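Long-range contacts in MMS19 nucleotide excision repair protein homolog (Mus musculus, PDB 6TBL), which probably serves, as part of the cytosolic iron-sulfur assembly complex, in delivering iron-sulfur clusters to proteins of DNA metabolism and genome maintenance: residues L10-S18 with H46-L57; R66-T77 with V106-W117. All blocks are in the same frame, centred on the assembly; numbering follows the deposited sequence.

Contact 1 (L10-S18 with H46-L57)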
loop_
_atom_site.group_PDB
_atom_site.type_symbol
_atom_site.label_atom_id
_atom_site.label_comp_id
_atom_site.label_asym_id
_atom_site.label_seq_id
_atom_site.Cartn_x
_atom_site.Cartn_y
_atom_site.Cartn_z
ATOM N N LEU A 10 34.935 -26.927 -8.209
ATOM C CA LEU A 10 33.936 -25.951 -7.792
ATOM C C LEU A 10 34.022 -24.687 -8.637
ATOM O O LEU A 10 32.996 -24.147 -9.065
ATOM C CB LEU A 10 34.106 -25.624 -6.311
ATOM C CG LEU A 10 33.108 -24.603 -5.776
ATOM C CD1 LEU A 10 31.687 -25.105 -5.969
ATOM C CD2 LEU A 10 33.385 -24.307 -4.317
ATOM N N SER A 11 35.240 -24.209 -8.899
ATOM C CA SER A 11 35.401 -23.046 -9.764
ATOM C C SER A 11 34.932 -23.340 -11.182
ATOM O O SER A 11 34.406 -22.449 -11.861
ATOM C CB SER A 11 36.860 -22.593 -9.764
ATOM O OG SER A 11 37.711 -23.614 -10.252
ATOM N N LEU A 12 35.102 -24.577 -11.646
ATOM C CA LEU A 12 34.623 -24.924 -12.978
ATOM C C LEU A 12 33.106 -25.039 -13.005
ATOM O O LEU A 12 32.471 -24.687 -14.005
ATOM C CB LEU A 12 35.271 -26.222 -13.450
ATOM C CG LEU A 12 36.797 -26.169 -13.522
ATOM C CD1 LEU A 12 37.366 -27.496 -13.980
ATOM C CD2 LEU A 12 37.245 -25.045 -14.441
ATOM N N LEU A 13 32.508 -25.536 -11.919
ATOM C CA LEU A 13 31.051 -25.560 -11.829
ATOM C C LEU A 13 30.483 -24.149 -11.795
ATOM O O LEU A 13 29.460 -23.865 -12.430
ATOM C CB LEU A 13 30.610 -26.337 -10.590
ATOM C CG LEU A 13 30.794 -27.853 -10.613
ATOM C CD1 LEU A 13 30.428 -28.449 -9.263
ATOM C CD2 LEU A 13 29.953 -28.469 -11.716
ATOM N N LEU A 14 31.133 -23.250 -11.055
ATOM C CA LEU A 14 30.664 -21.872 -10.989
ATOM C C LEU A 14 30.814 -21.176 -12.334
ATOM O O LEU A 14 29.897 -20.481 -12.787
ATOM C CB LEU A 14 31.419 -21.116 -9.897
ATOM C CG LEU A 14 31.200 -21.632 -8.475
ATOM C CD1 LEU A 14 32.047 -20.855 -7.486
ATOM C CD2 LEU A 14 29.730 -21.563 -8.101
ATOM N N GLU A 15 31.959 -21.357 -12.993
ATOM C CA GLU A 15 32.167 -20.750 -14.301
ATOM C C GLU A 15 31.278 -21.362 -15.372
ATOM O O GLU A 15 31.024 -20.715 -16.392
ATOM C CB GLU A 15 33.637 -20.867 -14.705
ATOM C CG GLU A 15 34.546 -19.904 -13.966
ATOM C CD GLU A 15 34.219 -18.456 -14.274
ATOM O OE1 GLU A 15 33.983 -18.142 -15.460
ATOM O OE2 GLU A 15 34.187 -17.635 -13.331
ATOM N N ALA A 16 30.798 -22.590 -15.166
ATOM C CA ALA A 16 29.881 -23.195 -16.123
ATOM C C ALA A 16 28.521 -22.512 -16.128
ATOM O O ALA A 16 27.786 -22.630 -17.115
ATOM C CB ALA A 16 29.716 -24.686 -15.829
ATOM N N LEU A 17 28.169 -21.802 -15.053
ATOM C CA LEU A 17 26.902 -21.082 -15.014
ATOM C C LEU A 17 26.855 -19.942 -16.020
ATOM O O LEU A 17 25.761 -19.524 -16.416
ATOM C CB LEU A 17 26.648 -20.541 -13.607
ATOM C CG LEU A 17 26.483 -21.587 -12.506
ATOM C CD1 LEU A 17 26.496 -20.932 -11.141
ATOM C CD2 LEU A 17 25.197 -22.366 -12.708
ATOM N N SER A 18 28.011 -19.432 -16.436
ATOM C CA SER A 18 28.085 -18.366 -17.426
ATOM C C SER A 18 28.167 -18.889 -18.854
ATOM O O SER A 18 28.158 -18.086 -19.793
ATOM C CB SER A 18 29.289 -17.468 -17.139
ATOM O OG SER A 18 29.307 -17.066 -15.781
ATOM N N HIS A 46 30.515 -18.569 -1.792
ATOM C CA HIS A 46 30.225 -18.121 -3.146
ATOM C C HIS A 46 28.769 -17.699 -3.311
ATOM O O HIS A 46 28.212 -17.811 -4.401
ATOM C CB HIS A 46 30.590 -19.220 -4.145
ATOM C CG HIS A 46 31.910 -19.869 -3.863
ATOM N ND1 HIS A 46 32.070 -20.838 -2.895
ATOM C CD2 HIS A 46 33.134 -19.680 -4.412
ATOM C CE1 HIS A 46 33.335 -21.220 -2.864
ATOM N NE2 HIS A 46 34.001 -20.535 -3.776
ATOM N N VAL A 47 28.147 -17.202 -2.238
ATOM C CA VAL A 47 26.731 -16.845 -2.292
ATOM C C VAL A 47 26.483 -15.773 -3.343
ATOM O O VAL A 47 25.514 -15.848 -4.110
ATOM C CB VAL A 47 26.233 -16.398 -0.904
ATOM C CG1 VAL A 47 24.870 -15.745 -1.022
ATOM C CG2 VAL A 47 26.155 -17.581 0.027
ATOM N N ASP A 48 27.360 -14.770 -3.412
ATOM C CA ASP A 48 27.113 -13.647 -4.309
ATOM C C ASP A 48 27.061 -14.097 -5.762
ATOM O O ASP A 48 26.164 -13.693 -6.512
ATOM C CB ASP A 48 28.180 -12.572 -4.121
ATOM C CG ASP A 48 27.791 -11.257 -4.761
ATOM O OD1 ASP A 48 27.064 -10.470 -4.113
ATOM O OD2 ASP A 48 28.197 -11.015 -5.917
ATOM N N THR A 49 28.005 -14.944 -6.177
ATOM C CA THR A 49 27.982 -15.435 -7.549
ATOM C C THR A 49 26.922 -16.515 -7.750
ATOM O O THR A 49 26.413 -16.673 -8.866
ATOM C CB THR A 49 29.369 -15.951 -7.949
ATOM O OG1 THR A 49 29.351 -16.377 -9.316
ATOM C CG2 THR A 49 29.797 -17.108 -7.063
ATOM N N LEU A 50 26.568 -17.254 -6.697
ATOM C CA LEU A 50 25.479 -18.220 -6.811
ATOM C C LEU A 50 24.145 -17.512 -7.011
ATOM O O LEU A 50 23.382 -17.850 -7.924
ATOM C CB LEU A 50 25.435 -19.122 -5.575
ATOM C CG LEU A 50 26.541 -20.176 -5.447
ATOM C CD1 LEU A 50 26.532 -20.816 -4.062
ATOM C CD2 LEU A 50 26.432 -21.239 -6.532
ATOM N N VAL A 51 23.854 -16.518 -6.169
ATOM C CA VAL A 51 22.606 -15.768 -6.293
ATOM C C VAL A 51 22.529 -15.086 -7.653
ATOM O O VAL A 51 21.501 -15.143 -8.339
ATOM C CB VAL A 51 22.475 -14.751 -5.145
ATOM C CG1 VAL A 51 21.306 -13.817 -5.394
ATOM C CG2 VAL A 51 22.307 -15.467 -3.820
ATOM N N THR A 52 23.620 -14.440 -8.066
ATOM C CA THR A 52 23.617 -13.697 -9.322
ATOM C C THR A 52 23.322 -14.610 -10.506
ATOM O O THR A 52 22.398 -14.352 -11.288
ATOM C CB THR A 52 24.960 -12.991 -9.513
ATOM O OG1 THR A 52 25.298 -12.273 -8.321
ATOM C CG2 THR A 52 24.887 -12.016 -10.676
ATOM N N LYS A 53 24.090 -15.694 -10.643
ATOM C CA LYS A 53 23.980 -16.536 -11.830
ATOM C C LYS A 53 22.681 -17.333 -11.842
ATOM O O LYS A 53 22.086 -17.536 -12.907
ATOM C CB LYS A 53 25.185 -17.468 -11.927
ATOM C CG LYS A 53 26.458 -16.760 -12.340
ATOM C CD LYS A 53 26.240 -15.987 -13.630
ATOM C CE LYS A 53 27.440 -15.126 -13.973
ATOM N NZ LYS A 53 27.184 -14.304 -15.185
ATOM N N PHE A 54 22.231 -17.800 -10.676
ATOM C CA PHE A 54 20.964 -18.525 -10.620
ATOM C C PHE A 54 19.811 -17.651 -11.096
ATOM O O PHE A 54 18.933 -18.115 -11.833
ATOM C CB PHE A 54 20.699 -19.032 -9.202
ATOM C CG PHE A 54 21.587 -20.171 -8.780
ATOM C CD1 PHE A 54 22.365 -20.847 -9.706
ATOM C CD2 PHE A 54 21.632 -20.570 -7.455
ATOM C CE1 PHE A 54 23.178 -21.893 -9.313
ATOM C CE2 PHE A 54 22.445 -21.615 -7.056
ATOM C CZ PHE A 54 23.216 -22.280 -7.986
ATOM N N LEU A 55 19.800 -16.378 -10.689
ATOM C CA LEU A 55 18.735 -15.477 -11.117
ATOM C C LEU A 55 18.777 -15.244 -12.622
ATOM O O LEU A 55 17.729 -15.212 -13.279
ATOM C CB LEU A 55 18.831 -14.153 -10.361
ATOM C CG LEU A 55 18.520 -14.202 -8.865
ATOM C CD1 LEU A 55 18.783 -12.853 -8.215
ATOM C CD2 LEU A 55 17.082 -14.644 -8.632
ATOM N N ASN A 56 19.975 -15.081 -13.189
ATOM C CA ASN A 56 20.084 -14.915 -14.634
ATOM C C ASN A 56 19.561 -16.140 -15.370
ATOM O O ASN A 56 18.839 -16.015 -16.365
ATOM C CB ASN A 56 21.535 -14.637 -15.026
ATOM C CG ASN A 56 22.022 -13.294 -14.534
ATOM O OD1 ASN A 56 21.788 -12.266 -15.169
ATOM N ND2 ASN A 56 22.701 -13.293 -13.394
ATOM N N LEU A 57 19.906 -17.334 -14.887
ATOM C CA LEU A 57 19.467 -18.559 -15.543
ATOM C C LEU A 57 17.971 -18.794 -15.391
ATOM O O LEU A 57 17.392 -19.543 -16.185
ATOM C CB LEU A 57 20.246 -19.752 -14.995
ATOM C CG LEU A 57 21.746 -19.742 -15.288
ATOM C CD1 LEU A 57 22.432 -20.882 -14.563
ATOM C CD2 LEU A 57 21.995 -19.824 -16.787
#
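Leu17 makes the fullest set of contacts here, and its side chain can be followed outward atom by atom. Its CB lies 3.8 Å from Lys53 CB, against the base of the lysine chain. A chi1 of -64°, with CG beside the backbone N, turns the branch toward helix 47-57, where the two methyls straddle Phe54 CE1. CD1 meets that atom obliquely at 3.9 Å and also rests on Lys53 CB. CD2 lies in the plane of the Phe54 ring at its edge and reaches Leu57 CD1 at 3.6 Å, the two leucines meeting at about a right angle. The fork of a leucine suits this place. In this C-terminal HEAT-repeat part of MMS19, helix 9-16 belongs to the repeat spanning 5-41 and helix 47-57 to that spanning 44-82, so the contact joins the first-helix regions of neighbouring repeats. One turn earlier Leu14 divides in a similar way, CD2 packing on Leu50 CD2 at 3.7 Å while CD1 goes to His46 CD2. Near the chain start Leu10 CD2 meets the same imidazole at CE1, so both leucines pack against the side chain of the residue in the N-cap position of helix 47-57. At the other end Lys53 bends at chi2 (-54°), laying its first methylenes on Leu17 and carrying its amino group past exposed Ser18, whose OG lies near Lys53 CE.

Contact 2 (R66-T77 with V106-W117). With K (potassium ion), chain G.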
loop_
_atom_site.group_PDB
_atom_site.type_symbol
_atom_site.label_atom_id
_atom_site.label_comp_id
_atom_site.label_asym_id
_atom_site.label_seq_id
_atom_site.Cartn_x
_atom_site.Cartn_y
_atom_site.Cartn_z
ATOM N N ARG A 66 15.315 -22.789 -16.655
ATOM C CA ARG A 66 14.614 -21.951 -15.685
ATOM C C ARG A 66 14.157 -22.766 -14.482
ATOM O O ARG A 66 14.245 -22.304 -13.339
ATOM C CB ARG A 66 13.424 -21.258 -16.348
ATOM C CG ARG A 66 13.808 -20.140 -17.302
ATOM C CD ARG A 66 12.587 -19.386 -17.818
ATOM N NE ARG A 66 12.110 -19.899 -19.100
ATOM C CZ ARG A 66 10.962 -20.544 -19.272
ATOM N NH1 ARG A 66 10.158 -20.758 -18.242
ATOM N NH2 ARG A 66 10.614 -20.970 -20.478
ATOM N N ILE A 67 13.685 -23.989 -14.721
ATOM C CA ILE A 67 13.249 -24.850 -13.626
ATOM C C ILE A 67 14.427 -25.213 -12.730
ATOM O O ILE A 67 14.363 -25.071 -11.502
ATOM C CB ILE A 67 12.552 -26.106 -14.179
ATOM C CG1 ILE A 67 11.207 -25.729 -14.802
ATOM C CG2 ILE A 67 12.387 -27.154 -13.085
ATOM C CD1 ILE A 67 10.489 -26.888 -15.441
ATOM N N ALA A 68 15.522 -25.684 -13.330
ATOM C CA ALA A 68 16.689 -26.067 -12.542
ATOM C C ALA A 68 17.264 -24.874 -11.786
ATOM O O ALA A 68 17.693 -25.009 -10.633
ATOM C CB ALA A 68 17.750 -26.692 -13.447
ATOM N N ALA A 69 17.274 -23.697 -12.415
ATOM C CA ALA A 69 17.800 -22.508 -11.755
ATOM C C ALA A 69 16.984 -22.157 -10.517
ATOM O O ALA A 69 17.549 -21.825 -9.467
ATOM C CB ALA A 69 17.828 -21.332 -12.730
ATOM N N LEU A 70 15.655 -22.231 -10.619
ATOM C CA LEU A 70 14.808 -21.920 -9.472
ATOM C C LEU A 70 14.917 -22.979 -8.383
ATOM O O LEU A 70 14.804 -22.655 -7.195
ATOM C CB LEU A 70 13.355 -21.767 -9.920
ATOM C CG LEU A 70 13.077 -20.593 -10.859
ATOM C CD1 LEU A 70 11.632 -20.615 -11.324
ATOM C CD2 LEU A 70 13.404 -19.273 -10.181
ATOM N N GLN A 71 15.128 -24.242 -8.760
ATOM C CA GLN A 71 15.337 -25.277 -7.753
ATOM C C GLN A 71 16.619 -25.040 -6.968
ATOM O O GLN A 71 16.691 -25.386 -5.783
ATOM C CB GLN A 71 15.359 -26.656 -8.410
ATOM C CG GLN A 71 14.037 -27.065 -9.035
ATOM C CD GLN A 71 14.098 -28.429 -9.693
ATOM O OE1 GLN A 71 15.137 -29.087 -9.697
ATOM N NE2 GLN A 71 12.977 -28.861 -10.255
ATOM N N CYS A 72 17.637 -24.460 -7.606
ATOM C CA CYS A 72 18.839 -24.077 -6.875
ATOM C C CYS A 72 18.578 -22.870 -5.983
ATOM O O CYS A 72 19.126 -22.779 -4.877
ATOM C CB CYS A 72 19.975 -23.792 -7.853
ATOM S SG CYS A 72 20.755 -25.272 -8.521
ATOM N N MET A 73 17.755 -21.928 -6.453
ATOM C CA MET A 73 17.357 -20.804 -5.612
ATOM C C MET A 73 16.640 -21.291 -4.363
ATOM O O MET A 73 16.811 -20.726 -3.277
ATOM C CB MET A 73 16.464 -19.849 -6.400
ATOM C CG MET A 73 17.193 -19.066 -7.466
ATOM S SD MET A 73 18.478 -18.029 -6.747
ATOM C CE MET A 73 17.508 -17.007 -5.645
ATOM N N HIS A 74 15.827 -22.339 -4.501
ATOM C CA HIS A 74 15.220 -22.965 -3.334
ATOM C C HIS A 74 16.278 -23.630 -2.464
ATOM O O HIS A 74 16.267 -23.481 -1.236
ATOM C CB HIS A 74 14.169 -23.979 -3.783
ATOM C CG HIS A 74 13.427 -24.628 -2.657
ATOM N ND1 HIS A 74 13.916 -25.723 -1.977
ATOM C CD2 HIS A 74 12.224 -24.347 -2.102
ATOM C CE1 HIS A 74 13.049 -26.083 -1.046
ATOM N NE2 HIS A 74 12.014 -25.264 -1.102
ATOM N N ALA A 75 17.214 -24.355 -3.085
ATOM C CA ALA A 75 18.249 -25.050 -2.332
ATOM C C ALA A 75 19.209 -24.091 -1.644
ATOM O O ALA A 75 19.855 -24.479 -0.665
ATOM C CB ALA A 75 19.023 -25.998 -3.250
ATOM N N LEU A 76 19.319 -22.853 -2.135
ATOM C CA LEU A 76 20.176 -21.868 -1.483
ATOM C C LEU A 76 19.734 -21.591 -0.052
ATOM O O LEU A 76 20.565 -21.257 0.798
ATOM C CB LEU A 76 20.189 -20.566 -2.284
ATOM C CG LEU A 76 21.262 -20.404 -3.357
ATOM C CD1 LEU A 76 21.128 -19.046 -4.023
ATOM C CD2 LEU A 76 22.639 -20.559 -2.743
ATOM N N THR A 77 18.438 -21.727 0.236
ATOM C CA THR A 77 17.933 -21.430 1.570
ATOM C C THR A 77 18.444 -22.396 2.633
ATOM O O THR A 77 18.174 -22.173 3.819
ATOM C CB THR A 77 16.402 -21.425 1.562
ATOM O OG1 THR A 77 15.920 -22.735 1.244
ATOM C CG2 THR A 77 15.883 -20.440 0.523
ATOM N N VAL A 106 7.343 -23.927 -14.428
ATOM C CA VAL A 106 8.372 -23.046 -13.887
ATOM C C VAL A 106 7.789 -22.116 -12.826
ATOM O O VAL A 106 8.459 -21.803 -11.833
ATOM C CB VAL A 106 9.058 -22.275 -15.029
ATOM C CG1 VAL A 106 8.026 -21.671 -15.935
ATOM C CG2 VAL A 106 9.984 -21.203 -14.484
ATOM N N ARG A 107 6.539 -21.682 -12.992
ATOM C CA ARG A 107 5.902 -20.871 -11.959
ATOM C C ARG A 107 5.826 -21.622 -10.638
ATOM O O ARG A 107 6.049 -21.038 -9.571
ATOM C CB ARG A 107 4.507 -20.445 -12.407
ATOM C CG ARG A 107 4.484 -19.274 -13.371
ATOM C CD ARG A 107 3.054 -18.861 -13.653
ATOM N NE ARG A 107 2.514 -19.541 -14.822
ATOM C CZ ARG A 107 1.233 -19.854 -14.969
ATOM N NH1 ARG A 107 0.368 -19.561 -14.014
ATOM N NH2 ARG A 107 0.820 -20.465 -16.066
ATOM N N LYS A 108 5.504 -22.917 -10.690
ATOM C CA LYS A 108 5.454 -23.727 -9.477
ATOM C C LYS A 108 6.779 -23.679 -8.725
ATOM O O LYS A 108 6.800 -23.527 -7.497
ATOM C CB LYS A 108 5.084 -25.169 -9.829
ATOM C CG LYS A 108 5.259 -26.155 -8.688
ATOM C CD LYS A 108 5.029 -27.588 -9.146
ATOM C CE LYS A 108 5.450 -28.578 -8.070
ATOM N NZ LYS A 108 5.228 -29.986 -8.487
ATOM N N GLU A 109 7.897 -23.794 -9.447
ATOM C CA GLU A 109 9.206 -23.712 -8.806
ATOM C C GLU A 109 9.488 -22.311 -8.281
ATOM O O GLU A 109 10.133 -22.161 -7.236
ATOM C CB GLU A 109 10.297 -24.144 -9.785
ATOM C CG GLU A 109 10.045 -25.495 -10.434
ATOM C CD GLU A 109 10.064 -26.639 -9.438
ATOM O OE1 GLU A 109 10.725 -26.504 -8.386
ATOM O OE2 GLU A 109 9.413 -27.673 -9.707
ATOM N N ALA A 110 9.019 -21.279 -8.985
ATOM C CA ALA A 110 9.199 -19.912 -8.505
ATOM C C ALA A 110 8.433 -19.678 -7.208
ATOM O O ALA A 110 8.945 -19.037 -6.284
ATOM C CB ALA A 110 8.762 -18.916 -9.578
ATOM N N VAL A 111 7.205 -20.192 -7.123
ATOM C CA VAL A 111 6.443 -20.109 -5.879
ATOM C C VAL A 111 7.193 -20.811 -4.754
ATOM O O VAL A 111 7.320 -20.285 -3.642
ATOM C CB VAL A 111 5.034 -20.699 -6.072
ATOM C CG1 VAL A 111 4.332 -20.851 -4.735
ATOM C CG2 VAL A 111 4.223 -19.822 -7.004
ATOM N N SER A 112 7.708 -22.008 -5.034
ATOM C CA SER A 112 8.402 -22.776 -4.008
ATOM C C SER A 112 9.677 -22.076 -3.552
ATOM O O SER A 112 9.965 -22.016 -2.350
ATOM C CB SER A 112 8.714 -24.177 -4.533
ATOM O OG SER A 112 9.417 -24.942 -3.570
ATOM N N ALA A 113 10.452 -21.536 -4.494
ATOM C CA ALA A 113 11.704 -20.881 -4.129
ATOM C C ALA A 113 11.447 -19.581 -3.378
ATOM O O ALA A 113 12.058 -19.324 -2.333
ATOM C CB ALA A 113 12.547 -20.623 -5.380
ATOM N N ARG A 114 10.540 -18.748 -3.894
ATOM C CA ARG A 114 10.266 -17.464 -3.259
ATOM C C ARG A 114 9.652 -17.649 -1.878
ATOM O O ARG A 114 9.938 -16.872 -0.958
ATOM C CB ARG A 114 9.351 -16.628 -4.155
ATOM C CG ARG A 114 9.212 -15.163 -3.765
ATOM C CD ARG A 114 8.511 -14.416 -4.887
ATOM N NE ARG A 114 8.563 -12.964 -4.746
ATOM C CZ ARG A 114 7.514 -12.203 -4.452
ATOM N NH1 ARG A 114 6.324 -12.755 -4.262
ATOM N NH2 ARG A 114 7.656 -10.890 -4.350
ATOM N N GLY A 115 8.812 -18.676 -1.711
ATOM C CA GLY A 115 8.186 -18.909 -0.420
ATOM C C GLY A 115 9.182 -19.222 0.677
ATOM O O GLY A 115 8.981 -18.840 1.833
ATOM N N GLU A 116 10.272 -19.912 0.336
ATOM C CA GLU A 116 11.299 -20.212 1.326
ATOM C C GLU A 116 12.172 -19.002 1.627
ATOM O O GLU A 116 12.749 -18.921 2.717
ATOM C CB GLU A 116 12.159 -21.384 0.856
ATOM C CG GLU A 116 11.428 -22.708 0.891
ATOM C CD GLU A 116 10.997 -23.094 2.293
ATOM O OE1 GLU A 116 11.799 -22.907 3.232
ATOM O OE2 GLU A 116 9.854 -23.572 2.457
ATOM N N TRP A 117 12.288 -18.065 0.685
ATOM C CA TRP A 117 13.033 -16.842 0.950
ATOM C C TRP A 117 12.248 -15.856 1.803
ATOM O O TRP A 117 12.851 -14.957 2.398
ATOM C CB TRP A 117 13.457 -16.185 -0.365
ATOM C CG TRP A 117 14.672 -16.823 -0.968
ATOM C CD1 TRP A 117 14.712 -17.959 -1.723
ATOM C CD2 TRP A 117 16.028 -16.369 -0.855
ATOM N NE1 TRP A 117 16.005 -18.236 -2.094
ATOM C CE2 TRP A 117 16.832 -17.275 -1.575
ATOM C CE3 TRP A 117 16.637 -15.279 -0.224
ATOM C CZ2 TRP A 117 18.213 -17.127 -1.678
ATOM C CZ3 TRP A 117 18.009 -15.135 -0.327
ATOM C CH2 TRP A 117 18.782 -16.054 -1.048
HETATM K K K G . 18.581 -21.433 6.522
#
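Stacking of second helices in consecutive HEAT repeats brings helix 63-76, from the repeat spanning 44-82, beside helix 104-118, from that spanning 85-123. The short segments run nearly parallel, 18° apart, with axes 8.2 Å apart at closest approach. So near a pass suits alanine at Ala113, whose CB sits 3.5 Å from Leu70 O. Leu70 lays CD1 against the Val106-Ala110 turn, touching Val106 CG2 at 3.6 Å and, a little farther off, Ala110 CB. At the starting end, Val106 CG1 lies at the edge of the Arg66 guanidinium, whose NH1 forms a salt bridge with Asp101 and whose NE bonds to Ser60 O. Along one margin His74, its CG anti to the backbone N (chi1 -177°), swings its ring over to Ser112 and Glu116, with NE2 3.3 Å from Glu116 CG. Trp117 completes the interface. Its NE1 gives a 2.9 Å hydrogen bond to Met73 O, nearly straight at 165°; the oxygen lies near the indole plane, whereas the donor stands above the carbonyl plane. Thr77 CG2 rests over one face of the indole in a CH-pi contact, 3.7 Å from the centroid of the five-membered ring, while Met73 CE and Leu76 CB approach CZ2. A phenylalanine in its place, having no N-H, would probably leave Met73 O without this donor and open a gap beside Met73 CE and Leu76 CB. Thr77 OG1 turns back to His74 O, and the threonine's own carbonyl oxygen binds the potassium ion at 2.8 Å, together with Leu79 O and Thr81 OG1. Close, nearly parallel packing of equivalent helices from adjacent repeats is typical of the HEAT-repeat solenoid.

Contact 1 and contact 2 are successive repeat-to-repeat steps in the two layers of one solenoid, each partly buried, the first in the layer of first helices, the second in that of second helices. The middle repeat, 44-82, serves both: it supplies helix 47-57 to contact 1 and helix 63-76 to contact 2. Inside it the two contacts touch, as Phe54 packs on Cys72 and Met73, and Leu57 on Ala69. Contact 1 is the smaller and mainly leucine packing, fading into polar side chains at one margin. Contact 2, with its centre slightly nearer that of the chain, adds a buried indole hydrogen bond, polar residues along one side and a potassium site at its end.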